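Transcriptional regulators (LACI-FAMILY TRANSCRIPTIONAL REGULATORY PROTEIN) (Corynebacterium glutamicum, PDB 3GYB) probably acts as a DNA-binding transcription factor of the LacI family, and binds a magnesium ion in its periplasmic binding protein-like region. Local coordinates at residues Ser207-Asp212 / Thr225-Asn230. Residues are numbered along the deposited sequence; the frame is centred on the assembly and turned at random.
Sequences SIIGYD and TTIDDN. With MG (magnesium ion), chain C.
In Ile227, CG1 lies beside the backbone N (chi1 -63°), which leaves CG2 anti to that N; Tyr211 holds its ring anti to its own N, and the CG2 methyl comes to lie over one ring face. CG2 sits 3.8 Å from the centroid of the Tyr211 ring, a CH-pi contact. Asp229 CB meets the ring edge near CE2. On the same strands, Ile209 CD1 touches Ile227 CD1.

The two strands run parallel. Gly210 N donates to Thr225 O, Ile227 N to Gly210 O, and Asp212 N to Ile227 O at 2.8 Å and 170°. At the C-terminal side of the strands lies the magnesium site. Asp212 gives its backbone O at 2.2 Å from magnesium, and Asp229 gives OD1 at 2.1 Å. Ser231 and three waters complete the set. Asp212 OD1 and Asp229 OD2 lie 3.6 Å apart, and one water donates to both, which probably eases their repulsion. Asp228 OD1 accepts from Asn230 N, an Asx turn.

Thr226 OG1 is hydrogen-bonded to Asp185, and Tyr211 OH to Asn100. The contact belongs to a beta-alpha-beta unit with helix 215-218. Helix 102-115 covers Ile209, Tyr211 and Ile227, helix 185-198 meets Ile208, and strands 179-182 and 258-264 flank the pair.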
loop_
_atom_site.group_PDB
_atom_site.type_symbol
_atom_site.label_atom_id
_atom_site.label_comp_id
_atom_site.label_asym_id
_atom_site.label_seq_id
_atom_site.Cartn_x
_atom_site.Cartn_y
_atom_site.Cartn_z
ATOM N N SER A 207 23.705 -4.588 0.688
ATOM C CA SER A 207 22.927 -3.997 1.776
ATOM C C SER A 207 21.969 -2.965 1.193
ATOM O O SER A 207 22.330 -2.236 0.267
ATOM C CB SER A 207 23.835 -3.305 2.799
ATOM O OG SER A 207 24.438 -4.245 3.676
ATOM N N ILE A 208 20.750 -2.916 1.722
ATOM C CA ILE A 208 19.756 -1.955 1.260
ATOM C C ILE A 208 19.019 -1.332 2.440
ATOM O O ILE A 208 18.528 -2.037 3.319
ATOM C CB ILE A 208 18.698 -2.615 0.334
ATOM C CG1 ILE A 208 19.354 -3.065 -0.976
ATOM C CG2 ILE A 208 17.572 -1.624 0.042
ATOM C CD1 ILE A 208 18.426 -3.854 -1.895
ATOM N N ILE A 209 18.956 -0.006 2.469
ATOM C CA ILE A 209 18.233 0.662 3.537
ATOM C C ILE A 209 17.229 1.612 2.895
ATOM O O ILE A 209 17.555 2.329 1.943
ATOM C CB ILE A 209 19.189 1.421 4.503
ATOM C CG1 ILE A 209 18.365 2.158 5.565
ATOM C CG2 ILE A 209 20.093 2.370 3.717
ATOM C CD1 ILE A 209 19.176 2.664 6.752
ATOM N N GLY A 210 15.999 1.585 3.401
ATOM C CA GLY A 210 14.950 2.434 2.862
ATOM C C GLY A 210 14.639 3.632 3.733
ATOM O O GLY A 210 15.455 4.035 4.562
ATOM N N TYR A 211 13.448 4.194 3.559
ATOM C CA TYR A 211 13.028 5.370 4.314
ATOM C C TYR A 211 11.504 5.416 4.302
ATOM O O TYR A 211 10.894 5.312 3.240
ATOM C CB TYR A 211 13.597 6.634 3.643
ATOM C CG TYR A 211 13.744 7.858 4.535
ATOM C CD1 TYR A 211 14.987 8.472 4.699
ATOM C CD2 TYR A 211 12.644 8.424 5.175
ATOM C CE1 TYR A 211 15.130 9.621 5.474
ATOM C CE2 TYR A 211 12.779 9.579 5.960
ATOM C CZ TYR A 211 14.024 10.167 6.099
ATOM O OH TYR A 211 14.162 11.309 6.866
ATOM N N ASP A 212 10.914 5.543 5.493
ATOM C CA ASP A 212 9.464 5.631 5.721
ATOM C C ASP A 212 8.917 4.623 6.724
ATOM O O ASP A 212 7.922 4.890 7.367
ATOM C CB ASP A 212 8.636 5.453 4.437
ATOM C CG ASP A 212 8.719 6.646 3.504
ATOM O OD1 ASP A 212 9.232 7.706 3.919
ATOM O OD2 ASP A 212 8.258 6.511 2.350
ATOM N N THR A 225 15.299 -2.826 6.471
ATOM C CA THR A 225 15.954 -1.874 7.365
ATOM C C THR A 225 15.569 -0.533 6.743
ATOM O O THR A 225 15.687 -0.347 5.534
ATOM C CB THR A 225 17.474 -2.071 7.351
ATOM O OG1 THR A 225 17.777 -3.320 7.981
ATOM C CG2 THR A 225 18.186 -0.940 8.089
ATOM N N THR A 226 15.114 0.401 7.569
ATOM C CA THR A 226 14.626 1.666 7.045
ATOM C C THR A 226 14.711 2.793 8.067
ATOM O O THR A 226 14.901 2.560 9.261
ATOM C CB THR A 226 13.142 1.474 6.622
ATOM O OG1 THR A 226 12.606 2.679 6.071
ATOM C CG2 THR A 226 12.311 1.067 7.839
ATOM N N ILE A 227 14.576 4.020 7.584
ATOM C CA ILE A 227 14.592 5.187 8.455
ATOM C C ILE A 227 13.145 5.521 8.795
ATOM O O ILE A 227 12.325 5.742 7.903
ATOM C CB ILE A 227 15.214 6.411 7.751
ATOM C CG1 ILE A 227 16.680 6.131 7.403
ATOM C CG2 ILE A 227 15.056 7.649 8.629
ATOM C CD1 ILE A 227 17.553 5.753 8.588
ATOM N N ASP A 228 12.824 5.530 10.082
ATOM C CA ASP A 228 11.480 5.873 10.526
ATOM C C ASP A 228 11.330 7.376 10.280
ATOM O O ASP A 228 12.107 8.170 10.814
ATOM C CB ASP A 228 11.340 5.568 12.020
ATOM C CG ASP A 228 9.916 5.682 12.518
ATOM O OD1 ASP A 228 9.109 6.400 11.895
ATOM O OD2 ASP A 228 9.609 5.058 13.558
ATOM N N ASP A 229 10.359 7.763 9.453
ATOM C CA ASP A 229 10.129 9.175 9.150
ATOM C C ASP A 229 9.167 9.797 10.164
ATOM O O ASP A 229 8.662 10.905 9.957
ATOM C CB ASP A 229 9.560 9.334 7.728
ATOM C CG ASP A 229 8.184 8.707 7.577
ATOM O OD1 ASP A 229 7.894 7.791 8.362
ATOM O OD2 ASP A 229 7.404 9.116 6.686
ATOM N N ASN A 230 8.916 9.073 11.250
ATOM C CA ASN A 230 8.022 9.532 12.306
ATOM C C ASN A 230 6.690 9.995 11.717
ATOM O O ASN A 230 6.146 11.023 12.122
ATOM C CB ASN A 230 8.670 10.690 13.074
ATOM C CG ASN A 230 8.238 10.740 14.523
ATOM O OD1 ASN A 230 7.105 10.395 14.858
ATOM N ND2 ASN A 230 9.143 11.181 15.394
HETATM MG MG MG C . 6.489 6.209 8.300
HETATM O O HOH W 1 8.514 10.189 4.212
HETATM O O HOH W 2 7.221 5.636 10.265
HETATM O O HOH W 3 5.817 6.991 6.341
HETATM O O HOH W 4 5.162 4.413 8.359
#